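Transcription termination factor FttA (PDB 3AF6) probably terminates archaeal transcription by cutting nascent RNA at the polymerase exit channel, as a zinc-dependent beta-CASP ribonuclease of the metallo-beta-lactamase superfamily. Local coordinates at residues Gly196-Gly201 against Ala641-Asp646; Ser348-Leu353 against Ala363-Phe368; Met391-Gly396 against Ile614-Gly619. All coordinates share one frame; numbering follows the deposited sequence.

Contact 1: Gly196-Gly201 against Ala641-Asp646; sequences GFREVG and APNNLD. With SO4 (sulfate ion), chain D.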
# COMPACT_ATOMS: atom_id res chain seq x y z
N GLY A 196 5.28 -17.17 0.27
CA GLY A 196 5.92 -16.22 1.15
C GLY A 196 6.33 -16.85 2.47
O GLY A 196 6.75 -16.15 3.39
N PHE A 197 6.18 -18.16 2.58
CA PHE A 197 6.61 -18.85 3.78
C PHE A 197 7.96 -19.44 3.39
O PHE A 197 8.08 -20.03 2.32
CB PHE A 197 5.62 -19.96 4.17
CG PHE A 197 4.43 -19.46 4.96
CD1 PHE A 197 3.90 -18.19 4.74
CD2 PHE A 197 3.83 -20.28 5.92
CE1 PHE A 197 2.79 -17.73 5.47
CE2 PHE A 197 2.72 -19.84 6.65
CZ PHE A 197 2.19 -18.56 6.43
N ARG A 198 8.97 -19.25 4.24
CA ARG A 198 10.32 -19.75 3.97
C ARG A 198 10.88 -19.25 2.64
O ARG A 198 11.76 -19.88 2.05
CB ARG A 198 10.35 -21.28 4.00
CG ARG A 198 10.56 -21.87 5.40
CD ARG A 198 10.76 -23.38 5.35
NE ARG A 198 10.67 -24.00 6.67
CZ ARG A 198 11.68 -24.10 7.53
NH1 ARG A 198 12.88 -23.64 7.21
NH2 ARG A 198 11.47 -24.66 8.73
N GLU A 199 10.38 -18.11 2.18
CA GLU A 199 10.84 -17.53 0.93
C GLU A 199 10.46 -16.05 0.93
O GLU A 199 9.62 -15.61 1.71
CB GLU A 199 10.19 -18.25 -0.26
CG GLU A 199 8.87 -17.64 -0.75
CD GLU A 199 8.04 -18.56 -1.65
OE1 GLU A 199 8.60 -19.24 -2.54
OE2 GLU A 199 6.81 -18.60 -1.47
N VAL A 200 11.10 -15.27 0.06
CA VAL A 200 10.77 -13.86 -0.09
C VAL A 200 9.91 -13.85 -1.36
O VAL A 200 10.21 -14.58 -2.31
CB VAL A 200 12.04 -13.00 -0.33
CG1 VAL A 200 11.65 -11.64 -0.85
CG2 VAL A 200 12.84 -12.86 0.95
N GLY A 201 8.84 -13.08 -1.39
CA GLY A 201 8.05 -13.08 -2.61
C GLY A 201 6.74 -13.85 -2.61
O GLY A 201 6.56 -14.80 -1.86
N ALA A 641 8.78 -21.58 11.78
CA ALA A 641 9.04 -21.07 10.44
C ALA A 641 8.45 -22.08 9.45
O ALA A 641 9.16 -22.90 8.86
CB ALA A 641 10.54 -20.92 10.23
N PRO A 642 7.14 -22.02 9.24
CA PRO A 642 6.40 -22.91 8.35
C PRO A 642 6.77 -22.79 6.88
O PRO A 642 7.32 -21.77 6.44
CB PRO A 642 4.95 -22.49 8.60
CG PRO A 642 5.09 -21.03 8.76
CD PRO A 642 6.28 -20.90 9.68
N ASN A 643 6.48 -23.85 6.13
CA ASN A 643 6.73 -23.91 4.69
C ASN A 643 5.40 -23.59 4.01
O ASN A 643 4.36 -23.68 4.64
CB ASN A 643 7.14 -25.31 4.29
CG ASN A 643 8.63 -25.47 4.20
OD1 ASN A 643 9.27 -24.89 3.32
ND2 ASN A 643 9.20 -26.26 5.11
N ASN A 644 5.42 -23.20 2.73
CA ASN A 644 4.15 -22.94 2.06
C ASN A 644 3.41 -24.28 2.08
O ASN A 644 4.04 -25.34 2.03
CB ASN A 644 4.35 -22.50 0.59
CG ASN A 644 5.06 -21.16 0.46
OD1 ASN A 644 4.82 -20.23 1.24
ND2 ASN A 644 5.92 -21.04 -0.54
N LEU A 645 2.08 -24.23 2.16
CA LEU A 645 1.24 -25.43 2.18
C LEU A 645 1.20 -26.10 3.53
O LEU A 645 0.59 -27.17 3.69
CB LEU A 645 1.65 -26.42 1.08
CG LEU A 645 1.64 -25.78 -0.31
CD1 LEU A 645 2.10 -26.76 -1.37
CD2 LEU A 645 0.25 -25.26 -0.62
N ASP A 646 1.88 -25.50 4.51
CA ASP A 646 1.82 -25.98 5.88
C ASP A 646 0.57 -25.26 6.39
O ASP A 646 0.28 -24.14 5.94
CB ASP A 646 3.00 -25.46 6.70
CG ASP A 646 4.09 -26.49 6.91
OD1 ASP A 646 5.21 -26.06 7.23
OD2 ASP A 646 3.85 -27.71 6.77
S SO4 D . 6.52 -23.85 -2.45
O1 SO4 D . 6.41 -24.80 -3.57
O2 SO4 D . 5.73 -22.65 -2.75
O3 SO4 D . 6.01 -24.48 -1.23
O4 SO4 D . 7.92 -23.47 -2.24
O HOH W 1 8.13 -19.09 6.94
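Asn644 and Phe197 join two loops of the metallo-beta-lactamase fold. The loop holding 196-201 links strands 189-193 and 204-209; the loop holding 641-646 passes from strand 638-640 of one sheet to strand 647-649 of the other. Asparagine suits its place because one amide offers an acceptor and a donor to the same partner loop. With CG beside its own backbone N, anti to the carbonyl carbon (chi1 -65°), the amide is carried across to 196-201. Its OD1 takes the backbone N-H of Phe197 at 2.8 Å, the donor tilted 24° from the carbonyl plane. Its ND2 gives a hydrogen to Glu199 OE2 at 2.8 Å, reaching that oxygen from above the carboxylate, and a second to O2 of a sulfate, an ion probably left from crystallisation.

Glu199 OE2 also accepts the N-H of Gly196 at 2.7 Å through its anti lone pair, which closes the loop on itself; a salt bridge with Arg202 should favour the charged carboxylate. The backbone of Gly196, at positive phi, takes a shape in which a side chain would collide with the preceding carbonyl. Farther along, a water bridges the loops, accepting from Arg198 N and donating to Pro642 O, and thus satisfies two backbone groups that do not meet directly. Phe197 packs near Pro642 and rests on Val617. Arg198 runs extended from CG to NE past Asn643, their guanidinium and amide planes 25° apart. Ala641 O lies over the guanidinium face, 2.9 Å from Arg198 NE but at too poor an angle for a hydrogen bond. Within 641-646 a type II turn is closed by Asp646 N to Asn643 O, and Asp646 OD1 accepts the N-H of Asn643 at 2.8 Å.

Contact 2: Ser348-Leu353 against Ala363-Phe368; sequences SAIVHL and AITGDF. With ZN (zinc ion), chain J.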
# COMPACT_ATOMS: atom_id res chain seq x y z
N SER A 348 1.90 1.48 4.23
CA SER A 348 2.16 0.13 4.74
C SER A 348 1.46 -0.15 6.07
O SER A 348 1.50 0.66 6.99
CB SER A 348 3.66 -0.11 4.88
OG SER A 348 4.18 0.48 6.06
N ALA A 349 0.84 -1.33 6.16
CA ALA A 349 0.12 -1.68 7.37
C ALA A 349 0.40 -3.05 7.95
O ALA A 349 0.70 -4.00 7.23
CB ALA A 349 -1.39 -1.55 7.12
N ILE A 350 0.30 -3.14 9.27
CA ILE A 350 0.42 -4.40 9.95
C ILE A 350 -1.06 -4.74 10.01
O ILE A 350 -1.86 -3.88 10.35
CB ILE A 350 0.97 -4.24 11.38
CG1 ILE A 350 2.45 -3.84 11.31
CG2 ILE A 350 0.75 -5.53 12.18
CD1 ILE A 350 3.07 -3.53 12.67
N VAL A 351 -1.42 -5.97 9.65
CA VAL A 351 -2.83 -6.37 9.67
C VAL A 351 -3.17 -7.10 10.96
O VAL A 351 -2.51 -8.07 11.31
CB VAL A 351 -3.15 -7.27 8.48
CG1 VAL A 351 -4.56 -7.83 8.60
CG2 VAL A 351 -3.02 -6.48 7.19
N HIS A 352 -4.19 -6.62 11.65
CA HIS A 352 -4.60 -7.24 12.91
C HIS A 352 -5.99 -7.85 12.78
O HIS A 352 -6.95 -7.18 12.40
CB HIS A 352 -4.59 -6.20 14.04
CG HIS A 352 -4.97 -6.75 15.38
ND1 HIS A 352 -6.29 -6.98 15.76
CD2 HIS A 352 -4.21 -7.17 16.42
CE1 HIS A 352 -6.31 -7.51 16.96
NE2 HIS A 352 -5.07 -7.64 17.39
N LEU A 353 -6.08 -9.13 13.10
CA LEU A 353 -7.37 -9.80 13.00
C LEU A 353 -7.87 -10.24 14.36
O LEU A 353 -7.23 -11.03 15.07
CB LEU A 353 -7.30 -11.00 12.05
CG LEU A 353 -6.99 -10.68 10.58
CD1 LEU A 353 -7.11 -11.96 9.75
CD2 LEU A 353 -7.96 -9.62 10.06
N ALA A 363 -1.78 -10.99 14.36
CA ALA A 363 -1.21 -9.75 13.84
C ALA A 363 -0.20 -10.18 12.78
O ALA A 363 0.75 -10.91 13.08
CB ALA A 363 -0.51 -8.97 14.95
N ILE A 364 -0.45 -9.76 11.55
CA ILE A 364 0.41 -10.10 10.43
C ILE A 364 1.16 -8.82 10.09
O ILE A 364 0.60 -7.79 9.72
CB ILE A 364 -0.42 -10.59 9.22
CG1 ILE A 364 -1.34 -11.72 9.67
CG2 ILE A 364 0.50 -11.07 8.10
CD1 ILE A 364 -2.61 -11.84 8.85
N THR A 365 2.47 -8.93 10.21
CA THR A 365 3.37 -7.83 10.00
C THR A 365 3.62 -7.27 8.60
O THR A 365 3.83 -6.07 8.44
CB THR A 365 4.68 -8.21 10.64
OG1 THR A 365 5.01 -7.25 11.64
CG2 THR A 365 5.77 -8.31 9.63
N GLY A 366 3.59 -8.13 7.58
CA GLY A 366 3.89 -7.64 6.25
C GLY A 366 5.35 -7.20 6.36
O GLY A 366 6.12 -7.80 7.11
N ASP A 367 5.76 -6.19 5.62
CA ASP A 367 7.13 -5.74 5.76
C ASP A 367 7.07 -4.56 6.71
O ASP A 367 6.14 -3.74 6.63
CB ASP A 367 7.70 -5.31 4.41
CG ASP A 367 8.08 -6.49 3.54
OD1 ASP A 367 8.16 -6.31 2.31
OD2 ASP A 367 8.33 -7.59 4.07
N PHE A 368 8.03 -4.49 7.63
CA PHE A 368 8.04 -3.39 8.59
C PHE A 368 9.43 -2.94 8.99
O PHE A 368 10.41 -3.66 8.84
CB PHE A 368 7.24 -3.76 9.85
CG PHE A 368 7.94 -4.72 10.78
CD1 PHE A 368 7.96 -6.09 10.52
CD2 PHE A 368 8.56 -4.24 11.95
CE1 PHE A 368 8.56 -6.98 11.40
CE2 PHE A 368 9.17 -5.13 12.85
CZ PHE A 368 9.17 -6.50 12.57
ZN ZN J . 7.79 -7.99 0.45
O HOH W 2 3.65 -3.91 5.57
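Val351 and Ile364 face each other in a beta hairpin, strands 349-355 and 360-364, within one of the two sheets of the metallo-beta-lactamase fold. They form an antiparallel hydrogen-bonded pair. Val351 N donates to Ile364 O, and Ile364 N donates to Val351 O at 2.7 Å, the latter nearly along the C=O axis. The neighbouring His352 and Ala363 make a non-hydrogen-bonded pair, their CA atoms 4.3 Å apart. Weaker CA-H...O contacts add to the ladder, from Ala363 CA to Val351 O and from Ile350 CA to Ile364 O. Ile350 turns CG1 to the side of its backbone N (chi1 -71°), which puts CG2 anti to that N, in van der Waals contact with Ile364 O at 3.3 Å.

Apolar packing divides between the faces of the sheet. On one, the branched side chains of Val351 and Ile364 lie beside each other, CB to CB 4.4 Å; beta-branched residues fit extended strands. Val351 packs on Leu337 and Leu339, Ile364 on Val216 of the other sheet. The opposite face carries His352 and Ala363. Ala363 is small beside the imidazole, which meets the ring of Phe383.

Among polar interactions, His352 NE2 is hydrogen-bonded to the backbone oxygen of Arg385; the others gather where the strands part. Gly366 turns the chain at positive phi, a conformation easy for glycine, and a water donates to Asp367 O at 2.7 Å and weakly to Ala349 O. The turn delivers Asp367, a ligand of both zinc ions, to the dinuclear centre, where His261, His618 and Asp260 share one zinc with it. Asp367 OD1 lies 2.5 Å from that ion.

Contact 3: Met391-Gly396 against Ile614-Gly619; sequences MESTYG and IITVHG. With ZN (zinc ion), chain J.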
# COMPACT_ATOMS: atom_id res chain seq x y z
N MET A 391 5.40 -12.60 11.54
CA MET A 391 6.31 -11.51 11.19
C MET A 391 7.29 -11.83 10.06
O MET A 391 7.61 -12.99 9.83
CB MET A 391 7.10 -11.08 12.44
CG MET A 391 8.12 -12.10 12.94
SD MET A 391 8.94 -11.65 14.51
CE MET A 391 9.63 -10.05 14.11
N GLU A 392 7.76 -10.80 9.37
CA GLU A 392 8.70 -10.99 8.28
C GLU A 392 10.11 -11.34 8.79
O GLU A 392 10.41 -11.14 9.96
CB GLU A 392 8.74 -9.74 7.39
CG GLU A 392 9.35 -8.52 8.03
CD GLU A 392 10.29 -7.77 7.09
OE1 GLU A 392 11.32 -8.37 6.70
OE2 GLU A 392 10.01 -6.60 6.74
N SER A 393 10.96 -11.87 7.91
CA SER A 393 12.31 -12.27 8.29
C SER A 393 13.36 -11.93 7.24
O SER A 393 14.41 -12.57 7.19
CB SER A 393 12.36 -13.78 8.54
OG SER A 393 11.18 -14.25 9.16
N THR A 394 13.09 -10.93 6.40
CA THR A 394 14.04 -10.57 5.36
C THR A 394 15.47 -10.49 5.90
O THR A 394 16.41 -10.92 5.23
CB THR A 394 13.69 -9.21 4.73
OG1 THR A 394 12.28 -9.15 4.48
CG2 THR A 394 14.42 -9.06 3.41
N TYR A 395 15.65 -9.94 7.09
CA TYR A 395 16.99 -9.85 7.67
C TYR A 395 17.01 -10.64 8.98
O TYR A 395 17.65 -10.24 9.96
CB TYR A 395 17.36 -8.38 7.91
CG TYR A 395 17.68 -7.62 6.64
CD1 TYR A 395 16.66 -7.24 5.76
CD2 TYR A 395 19.00 -7.32 6.28
CE1 TYR A 395 16.96 -6.59 4.56
CE2 TYR A 395 19.30 -6.68 5.09
CZ TYR A 395 18.28 -6.31 4.23
OH TYR A 395 18.58 -5.68 3.04
N GLY A 396 16.31 -11.77 8.97
CA GLY A 396 16.22 -12.62 10.14
C GLY A 396 17.51 -13.32 10.55
O GLY A 396 17.58 -13.89 11.65
N ILE A 614 4.87 -17.05 17.84
CA ILE A 614 5.31 -16.21 16.74
C ILE A 614 5.64 -17.10 15.53
O ILE A 614 6.26 -18.15 15.66
CB ILE A 614 6.54 -15.38 17.15
CG1 ILE A 614 6.12 -14.37 18.23
CG2 ILE A 614 7.14 -14.67 15.94
CD1 ILE A 614 7.28 -13.55 18.83
N ILE A 615 5.19 -16.68 14.36
CA ILE A 615 5.44 -17.43 13.14
C ILE A 615 6.26 -16.54 12.21
O ILE A 615 5.80 -15.49 11.77
CB ILE A 615 4.10 -17.84 12.47
CG1 ILE A 615 3.28 -18.69 13.44
CG2 ILE A 615 4.37 -18.61 11.19
CD1 ILE A 615 1.86 -18.97 12.97
N THR A 616 7.49 -16.96 11.94
CA THR A 616 8.37 -16.20 11.08
C THR A 616 8.21 -16.60 9.62
O THR A 616 8.22 -17.79 9.28
CB THR A 616 9.82 -16.37 11.50
OG1 THR A 616 10.16 -17.76 11.45
CG2 THR A 616 10.02 -15.86 12.92
N VAL A 617 8.09 -15.60 8.76
CA VAL A 617 7.92 -15.81 7.33
C VAL A 617 8.66 -14.75 6.54
O VAL A 617 9.42 -13.96 7.10
CB VAL A 617 6.43 -15.74 6.94
CG1 VAL A 617 5.63 -16.79 7.69
CG2 VAL A 617 5.88 -14.34 7.22
N HIS A 618 8.43 -14.74 5.23
CA HIS A 618 9.02 -13.76 4.32
C HIS A 618 10.52 -13.55 4.53
O HIS A 618 10.97 -12.50 4.98
CB HIS A 618 8.27 -12.43 4.49
CG HIS A 618 8.58 -11.41 3.44
ND1 HIS A 618 9.82 -10.81 3.32
CD2 HIS A 618 7.80 -10.85 2.49
CE1 HIS A 618 9.79 -9.93 2.34
NE2 HIS A 618 8.57 -9.93 1.82
N GLY A 619 11.30 -14.58 4.21
CA GLY A 619 12.74 -14.51 4.35
C GLY A 619 13.34 -15.76 3.74
O GLY A 619 12.64 -16.74 3.55
ZN ZN J . 7.79 -7.99 0.45
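Met391 and Thr616 pair in parallel, strands 388-392 and 613-617 being joined by Met391 N to Ile615 O and by Val617 N to Met391 O, both 2.9 Å.

Just beyond, Ser393 grips the other chain twice: its N-H meets His618 O at 3.0 Å from above the carbonyl plane, and OG donates to Val617 O at 2.7 Å. A small hydroxyl suits this place because it can reach a backbone oxygen close by. The Met391 chain, bent at chi3, brings SD to 3.8 Å from Ile614 CG2. This flexible, unbranched side chain packs on Ile631 of helix 621-635 and on Leu600 and Val604 of helix 597-606.

Glu392 turns CG into the crowded position between N and carbonyl carbon (chi1 68°). Its OE1 accepts from both OG1 and N of Thr394, while OE2 is hydrogen-bonded to His594 ND1. Thr394 in turn lies alongside His618, with OG1 at the imidazole edge, 3.2 Å from ND1. On the other side of the ring, His618 NE2 lies 2.5 Å from a zinc ion also held by Asp260, His261 and Asp367. By family pattern, Glu392, His594 and His618 probably correspond to motifs A, B and C of beta-CASP nucleases, brought together here beside the dinuclear zinc site.

How the contacts relate
Contacts 2 and 3 are buried and belong to one sheet, in which strands 360-364 and 388-392 are neighbours; contact 1 is only partly buried and ties loops at the fold's edge. Backbone ladders run through the two buried contacts, antiparallel in contact 2, parallel and short in contact 3 and followed there by side-chain bonds, whereas contact 1 relies on side-chain amide and carboxylate groups and a water. Contacts 2 and 3 supply Asp367 and His618 to the same zinc, and Glu392 OE2 of contact 3 is hydrogen-bonded to Phe368 N of contact 2. Contact 1 has no metal ligand but backs this site, Gly196 O lying 2.9 Å from His618 N in a probable hydrogen bond.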